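Local coordinates for bromodomain factor 2 protein (Trypanosoma cruzi, PDB 6NIM) that probably binds acetylated lysines, as on histone tails, through its bromodomain, at the interface of chains A and B. Coordinates in Å, arbitrary orientation; residue numbers count along the deposited sequence, not the author numbering. Chains: chain A/B, Bromodomain factor 2 protein.

The interface of chains A and B. Residues chain A 74, 119; chain B 81, 85.
B:Glu85 reaches across to A:Asn74 and A:Ala119 on the surface of two bromodomains, four-helix bundles of the acetyl-lysine reader family. The two copies meet about a two-fold axis, so this patch recurs with the chains exchanged; whether the pair forms in solution the structure alone does not show. The glutamate and asparagine side chains approach from opposite directions, amide ND2 of A:Asn74 lying 3.5 Å from carboxylate OE2 of B:Glu85. OE2 sits well out of the amide plane, so this is probably at most a loose electrostatic approach. Their flat ends are turned 24° from parallel.

A water joins the chains more firmly, 2.9 Å from OE2 of B:Glu85 and 3.0 Å from the backbone carbonyl O of A:Ala119. It approaches OD1 of A:Asn74 only weakly, at 3.4 Å. Asparagine suits its place by offering a donor, ND2, on the carboxylate side and an acceptor, OD1, near the water.

Nearer the backbone, the methyl CB of A:Ala119 packs against CG of B:Glu85 at 3.7 Å; a side chain this small probably allows the C-terminal tail of chain A to lie close to helix 69-86 of chain B. Glutamate suits this place because its methylenes offer an apolar flank while its carboxylate reaches farther; beyond CG the chain is extended (chi2 172°), carrying the carboxylate past the methyl towards A:Asn74. One helical turn earlier, the methyl CB of B:Ala81 lies beside the bridging water, 3.9 Å from it, where a small residue probably fits well.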
loop_
_atom_site.group_PDB
_atom_site.type_symbol
_atom_site.label_atom_id
_atom_site.label_comp_id
_atom_site.label_asym_id
_atom_site.label_seq_id
_atom_site.Cartn_x
_atom_site.Cartn_y
_atom_site.Cartn_z
ATOM N N ASN A 74 1.803 5.771 5.522
ATOM C CA ASN A 74 1.785 4.925 4.300
ATOM C C ASN A 74 3.215 4.468 3.977
ATOM O O ASN A 74 3.370 3.337 3.521
ATOM C CB ASN A 74 1.055 5.670 3.177
ATOM C CG ASN A 74 -0.434 5.769 3.467
ATOM O OD1 ASN A 74 -0.977 5.048 4.318
ATOM N ND2 ASN A 74 -1.121 6.659 2.778
ATOM N N ALA A 119 -8.664 2.785 5.887
ATOM C CA ALA A 119 -7.758 2.899 4.720
ATOM C C ALA A 119 -6.418 2.197 4.975
ATOM O O ALA A 119 -5.764 1.783 4.008
ATOM C CB ALA A 119 -7.528 4.333 4.386
ATOM N N ALA B 81 -7.319 1.588 -1.664
ATOM C CA ALA B 81 -6.783 2.441 -0.584
ATOM C C ALA B 81 -7.115 3.894 -0.910
ATOM O O ALA B 81 -7.566 4.654 -0.013
ATOM C CB ALA B 81 -5.289 2.225 -0.446
ATOM N N GLU B 85 -9.201 6.417 1.514
ATOM C CA GLU B 85 -8.537 7.636 2.048
ATOM C C GLU B 85 -9.354 8.876 1.687
ATOM O O GLU B 85 -9.561 9.760 2.525
ATOM C CB GLU B 85 -7.134 7.781 1.467
ATOM C CG GLU B 85 -6.170 6.696 1.873
ATOM C CD GLU B 85 -4.827 6.730 1.156
ATOM O OE1 GLU B 85 -4.522 7.777 0.505
ATOM O OE2 GLU B 85 -4.084 5.700 1.242
HETATM O O HOH W 1 -3.563 3.346 2.802
#